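Local coordinates for glutathione S-transferase-like protein (Methylobacillus flagellatus, PDB 4GLT) that binds glutathione and probably works as a transferase of the glutathione S-transferase family, at residues V130-G133 and M139-S142; K36-A41 and V48-V53; R206-M211 and A215-T220. All coordinates share one frame; numbering follows the deposited sequence.

Along the chain, contact 2 comes first, then contact 1, then contact 3, each closing before the next opens. Contact 2 lies in the N-terminal, thioredoxin-like domain, where helix 32-44 meets strand 49-52, the outermost strand of this chain's sheet. Contacts 1 and 3 belong to the helical C-terminal domain but are far apart, their centres about 31 Å from each other: contact 1 is at the far end of helix 106-133, beside the second subunit, while contact 3 joins helices 202-212 and 215-218. Contacts 2 and 3 touch, centres about 16 Å apart: residues 216-220, in and just after helix 215-218, pack on V39 of helix 32-44, consistent with a link between the two domains that frame the glutathione pocket.

Contact 1. Residues V130-G133 and M139-S142; sequences VMEG and MQDS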
ATOM      1  N   VAL A 130     -10.930   1.338  14.096  1.00 60.32           N
ATOM      2  CA  VAL A 130     -11.716   2.564  14.229  1.00 57.18           C
ATOM      3  C   VAL A 130     -13.006   2.534  13.417  1.00 54.57           C
ATOM      4  O   VAL A 130     -14.088   2.783  13.942  1.00 73.84           O
ATOM      5  CB  VAL A 130     -10.918   3.809  13.810  1.00 64.92           C
ATOM      6  CG1 VAL A 130     -11.845   5.020  13.734  1.00 73.46           C
ATOM      7  CG2 VAL A 130      -9.766   4.055  14.770  1.00 64.90           C
ATOM      8  N   MET A 131     -12.894   2.231  12.132  1.00 61.01           N
ATOM      9  CA  MET A 131     -14.087   2.162  11.292  1.00 70.94           C
ATOM     10  C   MET A 131     -15.022   1.052  11.755  1.00 66.70           C
ATOM     11  O   MET A 131     -16.254   1.178  11.662  1.00 58.30           O
ATOM     12  CB  MET A 131     -13.715   1.988   9.814  1.00 74.76           C
ATOM     13  CG  MET A 131     -12.870   3.131   9.257  1.00 80.52           C
ATOM     14  SD  MET A 131     -13.578   4.775   9.539  1.00 78.35           S
ATOM     15  CE  MET A 131     -12.096   5.781   9.422  1.00 65.66           C
ATOM     16  N   GLU A 132     -14.446  -0.037  12.262  1.00 63.05           N
ATOM     17  CA  GLU A 132     -15.266  -1.158  12.721  1.00 63.88           C
ATOM     18  C   GLU A 132     -16.225  -0.674  13.795  1.00 67.85           C
ATOM     19  O   GLU A 132     -17.378  -1.095  13.854  1.00 64.87           O
ATOM     20  CB  GLU A 132     -14.400  -2.305  13.251  1.00 67.33           C
ATOM     21  CG  GLU A 132     -15.187  -3.474  13.840  1.00 70.20           C
ATOM     22  CD  GLU A 132     -16.057  -4.200  12.820  1.00 76.43           C
ATOM     23  OE1 GLU A 132     -16.013  -3.859  11.618  1.00 81.25           O
ATOM     24  OE2 GLU A 132     -16.789  -5.126  13.223  1.00 69.83           O
ATOM     25  N   GLY A 133     -15.735   0.227  14.638  1.00 77.48           N
ATOM     26  CA  GLY A 133     -16.526   0.760  15.730  1.00 63.31           C
ATOM     27  C   GLY A 133     -17.598   1.715  15.252  1.00 73.45           C
ATOM     28  O   GLY A 133     -18.523   2.044  15.995  1.00 77.62           O
ATOM     29  N   MET A 139     -24.703  -4.254  13.448  1.00 97.99           N
ATOM     30  CA  MET A 139     -23.667  -4.978  12.709  1.00 96.21           C
ATOM     31  C   MET A 139     -22.235  -4.557  13.044  1.00 84.77           C
ATOM     32  O   MET A 139     -21.540  -3.984  12.211  1.00 85.27           O
ATOM     33  CB  MET A 139     -23.925  -4.895  11.198  1.00 94.83           C
ATOM     34  CG  MET A 139     -24.327  -3.518  10.693  1.00 95.54           C
ATOM     35  SD  MET A 139     -25.772  -3.581   9.604  1.00 99.19           S
ATOM     36  CE  MET A 139     -25.785  -1.901   8.977  1.00 91.83           C
ATOM     37  N   GLN A 140     -21.790  -4.883  14.252  1.00 90.45           N
ATOM     38  CA  GLN A 140     -20.454  -4.515  14.708  1.00 74.12           C
ATOM     39  C   GLN A 140     -19.789  -5.674  15.452  1.00 83.23           C
ATOM     40  O   GLN A 140     -20.371  -6.246  16.372  1.00101.53           O
ATOM     41  CB  GLN A 140     -20.552  -3.292  15.609  1.00 78.67           C
ATOM     42  CG  GLN A 140     -19.221  -2.725  16.057  1.00 75.97           C
ATOM     43  CD  GLN A 140     -19.407  -1.444  16.839  1.00 97.21           C
ATOM     44  OE1 GLN A 140     -18.547  -1.050  17.631  1.00100.85           O
ATOM     45  NE2 GLN A 140     -20.547  -0.787  16.628  1.00 84.27           N
ATOM     46  N   ASP A 141     -18.558  -6.006  15.064  1.00 85.84           N
ATOM     47  CA  ASP A 141     -17.938  -7.257  15.496  1.00 89.67           C
ATOM     48  C   ASP A 141     -16.673  -7.099  16.343  1.00 72.41           C
ATOM     49  O   ASP A 141     -15.604  -6.793  15.830  1.00 65.45           O
ATOM     50  CB  ASP A 141     -17.649  -8.139  14.277  1.00 97.45           C
ATOM     51  CG  ASP A 141     -16.874  -9.394  14.632  1.00 88.93           C
ATOM     52  OD1 ASP A 141     -16.277  -9.446  15.734  1.00 80.52           O
ATOM     53  OD2 ASP A 141     -16.864 -10.328  13.800  1.00 80.67           O
ATOM     54  N   SER A 142     -16.806  -7.351  17.640  1.00 78.84           N
ATOM     55  CA  SER A 142     -15.707  -7.191  18.591  1.00 72.77           C
ATOM     56  C   SER A 142     -14.435  -7.989  18.243  1.00 69.63           C
ATOM     57  O   SER A 142     -13.333  -7.628  18.664  1.00 71.44           O
ATOM     58  CB  SER A 142     -16.198  -7.569  19.992  1.00 74.80           C
ATOM     59  OG  SER A 142     -15.120  -7.692  20.903  1.00 99.76           O
TER
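E132 reaches out from the last turns of helix 106-133 and meets the backbone of D141 with its carboxylate. OE2 of E132 accepts a hydrogen bond from D141 N at 2.7 Å, with an N-H...O angle of 150°. The donor comes to the anti side of the carboxylate and lies 22° out of its plane. With CG anti to the backbone N, the E132 chain leaves the helix and then bends at chi2, which turns its end toward the loop. A glutamate suits this place because its acid group can span the gap between helix and loop. The D141 side chain runs obliquely to that of E132, the two carboxylate planes 65° apart, and its acid is used differently: OD1 takes the amides of A143 and V144, making D141 the N-cap of helix 142-162.

The contact lies in the turn between helices 106-133 and 142-162 of the all-helical C-terminal domain, with the next helix starting just where E132 holds the chain. OE2 of E132 also forms a salt bridge with R135 of the second subunit, so one oxygen serves both the turn and the dimer. That cation probably eases the proximity of the two acids, whose E132 OE2 and D141 OD1 are 5.0 Å apart. Replacing this glutamate by an alanine is likely to leave D141 N without this acceptor and to cost R135 of the second subunit a salt-bridge partner.

Q140 reaches back to the backbone of E132 and G133. Its CG lies 3.3 Å from E132 O, and its chain, extended beyond CG, is long enough to bring the amide oxygen OE1 of Q140 within 3.3 Å of CA of G133.

Contact 2. Residues K36-A41 and V48-V53; sequences KVRVVA and VDMVLV
A41 and R38, one turn apart on helix 32-44, face V48 and M50, two residues apart, the latter on strand 49-52. The CA atoms of A41 and V48 are 7.3 Å apart and those of R38 and M50 8.1 Å, so helix and strand meet through side chains, with no hydrogen bond between them. These elements are the last two of the beta-alpha-beta unit 24-27, 32-44, 49-52 of the thioredoxin-like domain, and V51 pairs its backbone with L25 and Y27 of the parallel neighbour strand.

The methyl of A41 points at the strand and meets CG1 of V48 at 4.0 Å; the chi1 of V48 (60°) directs CG1 at that methyl. M50 bends at chi2 and chi3, laying its thioether across the aliphatic stem of R38, SD 3.8 Å from R38 CG. M50 CE lies beside R38 CB and CG and at the edge of the R38 guanidinium, near its plane.

A small alanine and a pliable methionine suit such a close approach. The contact is apolar van der Waals packing, so it depends on shape and on the methylenes of the arginine, which L25 also touches, more than on its charge.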
ATOM      1  N   LYS A  36       1.758  11.873   6.094  1.00 62.19           N
ATOM      2  CA  LYS A  36       3.066  11.375   5.678  1.00 53.75           C
ATOM      3  C   LYS A  36       3.500  12.130   4.417  1.00 61.98           C
ATOM      4  O   LYS A  36       4.656  12.560   4.300  1.00 51.75           O
ATOM      5  CB  LYS A  36       3.014   9.850   5.441  1.00 44.56           C
ATOM      6  CG  LYS A  36       4.330   9.211   4.994  1.00 43.26           C
ATOM      7  CD  LYS A  36       4.166   7.730   4.630  1.00 43.39           C
ATOM      8  CE  LYS A  36       2.932   7.519   3.754  1.00 53.25           C
ATOM      9  NZ  LYS A  36       2.942   6.220   3.021  1.00 46.83           N
ATOM     10  N   VAL A  37       2.563  12.307   3.482  1.00 46.63           N
ATOM     11  CA  VAL A  37       2.826  13.068   2.256  1.00 43.90           C
ATOM     12  C   VAL A  37       3.121  14.544   2.552  1.00 50.97           C
ATOM     13  O   VAL A  37       4.083  15.108   2.042  1.00 48.83           O
ATOM     14  CB  VAL A  37       1.650  12.966   1.255  1.00 50.00           C
ATOM     15  CG1 VAL A  37       1.964  13.734  -0.012  1.00 59.56           C
ATOM     16  CG2 VAL A  37       1.367  11.516   0.916  1.00 45.47           C
ATOM     17  N   ARG A  38       2.292  15.182   3.372  1.00 64.76           N
ATOM     18  CA  ARG A  38       2.521  16.590   3.681  1.00 57.63           C
ATOM     19  C   ARG A  38       3.890  16.765   4.322  1.00 57.85           C
ATOM     20  O   ARG A  38       4.626  17.692   3.981  1.00 66.00           O
ATOM     21  CB  ARG A  38       1.432  17.143   4.592  1.00 49.95           C
ATOM     22  CG  ARG A  38       0.041  17.083   3.982  1.00 52.80           C
ATOM     23  CD  ARG A  38      -1.013  17.012   5.073  1.00 53.96           C
ATOM     24  NE  ARG A  38      -1.318  18.319   5.650  1.00 69.48           N
ATOM     25  CZ  ARG A  38      -1.866  18.491   6.851  1.00 82.49           C
ATOM     26  NH1 ARG A  38      -2.152  17.437   7.604  1.00 71.61           N
ATOM     27  NH2 ARG A  38      -2.122  19.710   7.305  1.00 71.00           N
ATOM     28  N   VAL A  39       4.244  15.865   5.236  1.00 58.58           N
ATOM     29  CA  VAL A  39       5.509  15.986   5.954  1.00 47.57           C
ATOM     30  C   VAL A  39       6.711  15.850   5.025  1.00 49.16           C
ATOM     31  O   VAL A  39       7.751  16.490   5.230  1.00 60.80           O
ATOM     32  CB  VAL A  39       5.628  14.974   7.120  1.00 53.16           C
ATOM     33  CG1 VAL A  39       7.081  14.851   7.583  1.00 48.74           C
ATOM     34  CG2 VAL A  39       4.763  15.406   8.295  1.00 46.49           C
ATOM     35  N   VAL A  40       6.584  15.002   4.015  1.00 51.94           N
ATOM     36  CA  VAL A  40       7.689  14.770   3.102  1.00 50.66           C
ATOM     37  C   VAL A  40       7.842  16.025   2.263  1.00 62.67           C
ATOM     38  O   VAL A  40       8.960  16.474   2.011  1.00 54.87           O
ATOM     39  CB  VAL A  40       7.434  13.538   2.211  1.00 61.71           C
ATOM     40  CG1 VAL A  40       8.256  13.606   0.932  1.00 48.07           C
ATOM     41  CG2 VAL A  40       7.737  12.263   2.982  1.00 51.54           C
ATOM     42  N   ALA A  41       6.704  16.606   1.874  1.00 50.02           N
ATOM     43  CA  ALA A  41       6.688  17.829   1.074  1.00 50.25           C
ATOM     44  C   ALA A  41       7.489  18.935   1.748  1.00 48.93           C
ATOM     45  O   ALA A  41       8.251  19.651   1.094  1.00 58.53           O
ATOM     46  CB  ALA A  41       5.253  18.287   0.822  1.00 40.79           C
ATOM     47  N   VAL A  48       3.824  23.273  -2.400  1.00 70.55           N
ATOM     48  CA  VAL A  48       2.699  22.490  -2.906  1.00 57.36           C
ATOM     49  C   VAL A  48       1.360  23.075  -2.455  1.00 64.71           C
ATOM     50  O   VAL A  48       1.155  23.356  -1.277  1.00 76.89           O
ATOM     51  CB  VAL A  48       2.814  21.015  -2.463  1.00 74.94           C
ATOM     52  CG1 VAL A  48       2.821  20.915  -0.943  1.00 61.45           C
ATOM     53  CG2 VAL A  48       1.689  20.181  -3.056  1.00 69.79           C
ATOM     54  N   ASP A  49       0.452  23.272  -3.399  1.00 65.75           N
ATOM     55  CA  ASP A  49      -0.882  23.769  -3.088  1.00 69.47           C
ATOM     56  C   ASP A  49      -1.644  22.696  -2.317  1.00 72.52           C
ATOM     57  O   ASP A  49      -2.120  21.727  -2.896  1.00 77.36           O
ATOM     58  CB  ASP A  49      -1.622  24.125  -4.378  1.00 70.36           C
ATOM     59  CG  ASP A  49      -2.957  24.802  -4.124  1.00 79.94           C
ATOM     60  OD1 ASP A  49      -3.619  25.177  -5.114  1.00 96.47           O
ATOM     61  OD2 ASP A  49      -3.347  24.963  -2.948  1.00 87.00           O
ATOM     62  N   MET A  50      -1.743  22.860  -1.004  1.00 68.24           N
ATOM     63  CA  MET A  50      -2.368  21.839  -0.175  1.00 63.73           C
ATOM     64  C   MET A  50      -3.872  22.066  -0.108  1.00 52.05           C
ATOM     65  O   MET A  50      -4.313  23.095   0.385  1.00 63.69           O
ATOM     66  CB  MET A  50      -1.779  21.885   1.228  1.00 57.79           C
ATOM     67  CG  MET A  50      -1.534  20.519   1.815  1.00 60.81           C
ATOM     68  SD  MET A  50       0.118  19.937   1.405  1.00 74.58           S
ATOM     69  CE  MET A  50       1.069  20.642   2.750  1.00102.69           C
ATOM     70  N   VAL A  51      -4.659  21.115  -0.598  1.00 61.21           N
ATOM     71  CA  VAL A  51      -6.115  21.317  -0.693  1.00 61.33           C
ATOM     72  C   VAL A  51      -6.898  20.427   0.268  1.00 71.15           C
ATOM     73  O   VAL A  51      -7.084  19.231   0.024  1.00 62.95           O
ATOM     74  CB  VAL A  51      -6.627  21.063  -2.121  1.00 69.08           C
ATOM     75  CG1 VAL A  51      -8.089  21.466  -2.237  1.00 61.00           C
ATOM     76  CG2 VAL A  51      -5.778  21.825  -3.126  1.00 80.65           C
ATOM     77  N   LEU A  52      -7.351  21.016   1.369  1.00 75.83           N
ATOM     78  CA  LEU A  52      -8.180  20.300   2.322  1.00 65.43           C
ATOM     79  C   LEU A  52      -9.433  19.864   1.593  1.00 63.31           C
ATOM     80  O   LEU A  52     -10.031  20.643   0.852  1.00 65.83           O
ATOM     81  CB  LEU A  52      -8.545  21.203   3.497  1.00 64.15           C
ATOM     82  CG  LEU A  52      -9.304  20.542   4.643  1.00 60.70           C
ATOM     83  CD1 LEU A  52      -8.432  19.505   5.345  1.00 54.53           C
ATOM     84  CD2 LEU A  52      -9.797  21.607   5.606  1.00 59.26           C
ATOM     85  N   VAL A  53      -9.837  18.620   1.799  1.00 64.93           N
ATOM     86  CA  VAL A  53     -10.942  18.074   1.029  1.00 78.21           C
ATOM     87  C   VAL A  53     -11.897  17.264   1.903  1.00 72.85           C
ATOM     88  O   VAL A  53     -11.544  16.855   3.011  1.00 74.58           O
ATOM     89  CB  VAL A  53     -10.398  17.204  -0.121  1.00 81.03           C
ATOM     90  CG1 VAL A  53     -10.205  15.765   0.329  1.00 63.03           C
ATOM     91  CG2 VAL A  53     -11.319  17.279  -1.319  1.00 69.65           C
TER

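Contact 3. Residues R206-M211 and A215-T220; sequences RHYAAM and ASFKDT
F217 meets both M211 and Y208, one over a face of its ring and the other at its edge, where the short helix 215-218 folds back against helix 202-212 near the end of the C-terminal helical domain of this glutathione S-transferase fold. M211 lies over one face of the phenyl ring: its CB is 4.1 Å from the ring centroid and 28° off the normal, a CH-pi contact. The thioether chain bends twice and brings its methyl back over the same face, with CE 4.0 Å from F217 CG. M211 also offers its backbone, its carbonyl O coming 3.1 Å from F217 CD2, so the ring is pressed close to the helix main chain.

Y208 comes from another direction. Its CE1 lies in the plane of the F217 ring, at the edge, and is 3.6 Å from F217 CZ. The two ring planes are 86° apart, and the meeting is oblique as seen from the tyrosine. F217 enters this space because its CG stands anti to the backbone N (chi1 -172°), aiming the ring away from its own helix. A flat, wholly apolar ring suits a buried site that must accept a methionine over a face and an aromatic carbon at its rim.

Further out, W197 meets the Y208 ring edge-to-face and L185 of helix 176-191 also touches that tyrosine, while M211 is backed by W168 and F174. R35 of helix 32-44, in the other domain, makes a cation-pi contact with the F217 ring and hydrogen-bonds to F217 O through NH2, which ties the phenylalanine to the domain boundary. The NE of the same arginine bonds to OG1 of T220, whose backbone N in turn reaches F217 O at 3.0 Å.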
ATOM      1  N   ARG A 206      10.552   8.208  22.668  1.00 64.38           N
ATOM      2  CA  ARG A 206      11.758   8.989  22.389  1.00 69.56           C
ATOM      3  C   ARG A 206      11.847   9.426  20.927  1.00 73.55           C
ATOM      4  O   ARG A 206      12.231  10.558  20.624  1.00 71.44           O
ATOM      5  CB  ARG A 206      13.006   8.189  22.734  1.00 68.04           C
ATOM      6  CG  ARG A 206      14.252   8.697  22.022  1.00 81.11           C
ATOM      7  CD  ARG A 206      15.527   8.201  22.696  1.00 82.58           C
ATOM      8  NE  ARG A 206      15.550   6.745  22.799  1.00 84.06           N
ATOM      9  CZ  ARG A 206      15.856   5.930  21.794  1.00 86.12           C
ATOM     10  NH1 ARG A 206      16.166   6.428  20.601  1.00 73.24           N
ATOM     11  NH2 ARG A 206      15.848   4.615  21.975  1.00 79.10           N
ATOM     12  N   HIS A 207      11.516   8.511  20.022  1.00 63.61           N
ATOM     13  CA  HIS A 207      11.510   8.815  18.602  1.00 60.60           C
ATOM     14  C   HIS A 207      10.448   9.875  18.345  1.00 54.68           C
ATOM     15  O   HIS A 207      10.697  10.867  17.664  1.00 60.50           O
ATOM     16  CB  HIS A 207      11.204   7.550  17.800  1.00 58.71           C
ATOM     17  CG  HIS A 207      11.332   7.721  16.315  1.00 59.43           C
ATOM     18  ND1 HIS A 207      10.300   8.184  15.521  1.00 56.59           N
ATOM     19  CD2 HIS A 207      12.368   7.472  15.478  1.00 57.09           C
ATOM     20  CE1 HIS A 207      10.698   8.216  14.262  1.00 57.85           C
ATOM     21  NE2 HIS A 207      11.952   7.796  14.209  1.00 61.50           N
ATOM     22  N   TYR A 208       9.264   9.653  18.904  1.00 60.55           N
ATOM     23  CA  TYR A 208       8.143  10.570  18.744  1.00 74.45           C
ATOM     24  C   TYR A 208       8.513  11.941  19.282  1.00 72.77           C
ATOM     25  O   TYR A 208       8.068  12.970  18.768  1.00 74.90           O
ATOM     26  CB  TYR A 208       6.912  10.036  19.479  1.00 69.39           C
ATOM     27  CG  TYR A 208       5.632  10.758  19.125  1.00 77.64           C
ATOM     28  CD1 TYR A 208       5.131  10.726  17.830  1.00 74.34           C
ATOM     29  CD2 TYR A 208       4.919  11.462  20.084  1.00 83.67           C
ATOM     30  CE1 TYR A 208       3.957  11.380  17.501  1.00 76.55           C
ATOM     31  CE2 TYR A 208       3.745  12.119  19.764  1.00 81.88           C
ATOM     32  CZ  TYR A 208       3.268  12.076  18.471  1.00 78.07           C
ATOM     33  OH  TYR A 208       2.098  12.726  18.146  1.00 77.55           O
ATOM     34  N   ALA A 209       9.332  11.944  20.328  1.00 73.57           N
ATOM     35  CA  ALA A 209       9.834  13.184  20.893  1.00 77.68           C
ATOM     36  C   ALA A 209      10.622  13.952  19.840  1.00 76.89           C
ATOM     37  O   ALA A 209      10.267  15.077  19.491  1.00 87.88           O
ATOM     38  CB  ALA A 209      10.698  12.901  22.109  1.00 89.34           C
ATOM     39  N   ALA A 210      11.693  13.340  19.337  1.00 62.14           N
ATOM     40  CA  ALA A 210      12.469  13.928  18.246  1.00 57.13           C
ATOM     41  C   ALA A 210      11.575  14.466  17.117  1.00 61.22           C
ATOM     42  O   ALA A 210      11.758  15.587  16.654  1.00 69.27           O
ATOM     43  CB  ALA A 210      13.455  12.910  17.699  1.00 59.03           C
ATOM     44  N   MET A 211      10.619  13.655  16.674  1.00 56.91           N
ATOM     45  CA  MET A 211       9.705  14.033  15.590  1.00 66.37           C
ATOM     46  C   MET A 211       8.843  15.256  15.912  1.00 65.45           C
ATOM     47  O   MET A 211       8.664  16.143  15.077  1.00 69.10           O
ATOM     48  CB  MET A 211       8.791  12.855  15.234  1.00 68.03           C
ATOM     49  CG  MET A 211       9.521  11.630  14.706  1.00 90.50           C
ATOM     50  SD  MET A 211      10.342  11.932  13.130  1.00 72.44           S
ATOM     51  CE  MET A 211       8.989  12.640  12.200  1.00 51.34           C
ATOM     52  N   ALA A 215       8.959  21.220  12.636  1.00 68.19           N
ATOM     53  CA  ALA A 215       7.810  21.964  12.160  1.00 73.29           C
ATOM     54  C   ALA A 215       7.039  21.102  11.169  1.00 68.50           C
ATOM     55  O   ALA A 215       5.821  20.945  11.280  1.00 64.81           O
ATOM     56  CB  ALA A 215       8.252  23.268  11.519  1.00 66.02           C
ATOM     57  N   SER A 216       7.753  20.532  10.203  1.00 72.87           N
ATOM     58  CA  SER A 216       7.119  19.657   9.226  1.00 60.92           C
ATOM     59  C   SER A 216       6.140  18.762   9.959  1.00 64.76           C
ATOM     60  O   SER A 216       4.942  18.754   9.671  1.00 74.72           O
ATOM     61  CB  SER A 216       8.161  18.793   8.518  1.00 60.87           C
ATOM     62  OG  SER A 216       8.985  18.128   9.463  1.00 77.89           O
ATOM     63  N   PHE A 217       6.661  18.008  10.920  1.00 61.30           N
ATOM     64  CA  PHE A 217       5.835  17.076  11.667  1.00 65.08           C
ATOM     65  C   PHE A 217       4.779  17.779  12.515  1.00 66.76           C
ATOM     66  O   PHE A 217       3.584  17.563  12.321  1.00 79.10           O
ATOM     67  CB  PHE A 217       6.686  16.146  12.532  1.00 71.24           C
ATOM     68  CG  PHE A 217       5.894  15.048  13.164  1.00 72.55           C
ATOM     69  CD1 PHE A 217       5.215  14.134  12.374  1.00 67.14           C
ATOM     70  CD2 PHE A 217       5.808  14.939  14.539  1.00 76.98           C
ATOM     71  CE1 PHE A 217       4.467  13.124  12.943  1.00 78.73           C
ATOM     72  CE2 PHE A 217       5.059  13.931  15.116  1.00108.42           C
ATOM     73  CZ  PHE A 217       4.385  13.023  14.318  1.00 75.40           C
ATOM     74  N   LYS A 218       5.222  18.625  13.442  1.00 67.03           N
ATOM     75  CA  LYS A 218       4.310  19.292  14.364  1.00 67.06           C
ATOM     76  C   LYS A 218       3.283  20.163  13.651  1.00 84.58           C
ATOM     77  O   LYS A 218       2.158  20.319  14.122  1.00 92.29           O
ATOM     78  CB  LYS A 218       5.081  20.129  15.388  1.00 86.39           C
ATOM     79  CG  LYS A 218       4.214  20.586  16.551  1.00 83.78           C
ATOM     80  CD  LYS A 218       4.945  21.526  17.493  1.00 92.23           C
ATOM     81  CE  LYS A 218       3.984  22.093  18.527  1.00 84.07           C
ATOM     82  NZ  LYS A 218       4.627  23.104  19.412  1.00 99.93           N
ATOM     83  N   ASP A 219       3.674  20.733  12.516  1.00 82.57           N
ATOM     84  CA  ASP A 219       2.800  21.626  11.769  1.00 70.31           C
ATOM     85  C   ASP A 219       1.660  20.901  11.071  1.00 69.71           C
ATOM     86  O   ASP A 219       0.806  21.534  10.455  1.00 70.92           O
ATOM     87  CB  ASP A 219       3.601  22.391  10.718  1.00 94.19           C
ATOM     88  CG  ASP A 219       4.218  23.659  11.263  1.00107.47           C
ATOM     89  OD1 ASP A 219       4.048  23.942  12.470  1.00101.94           O
ATOM     90  OD2 ASP A 219       4.870  24.376  10.474  1.00 93.97           O
ATOM     91  N   THR A 220       1.649  19.577  11.153  1.00 73.87           N
ATOM     92  CA  THR A 220       0.666  18.796  10.406  1.00 72.35           C
ATOM     93  C   THR A 220      -0.168  17.858  11.283  1.00 72.34           C
ATOM     94  O   THR A 220      -0.837  16.964  10.774  1.00 68.75           O
ATOM     95  CB  THR A 220       1.341  17.977   9.288  1.00 75.77           C
ATOM     96  OG1 THR A 220       2.339  17.125   9.860  1.00 59.01           O
ATOM     97  CG2 THR A 220       1.991  18.902   8.253  1.00 57.11           C
TER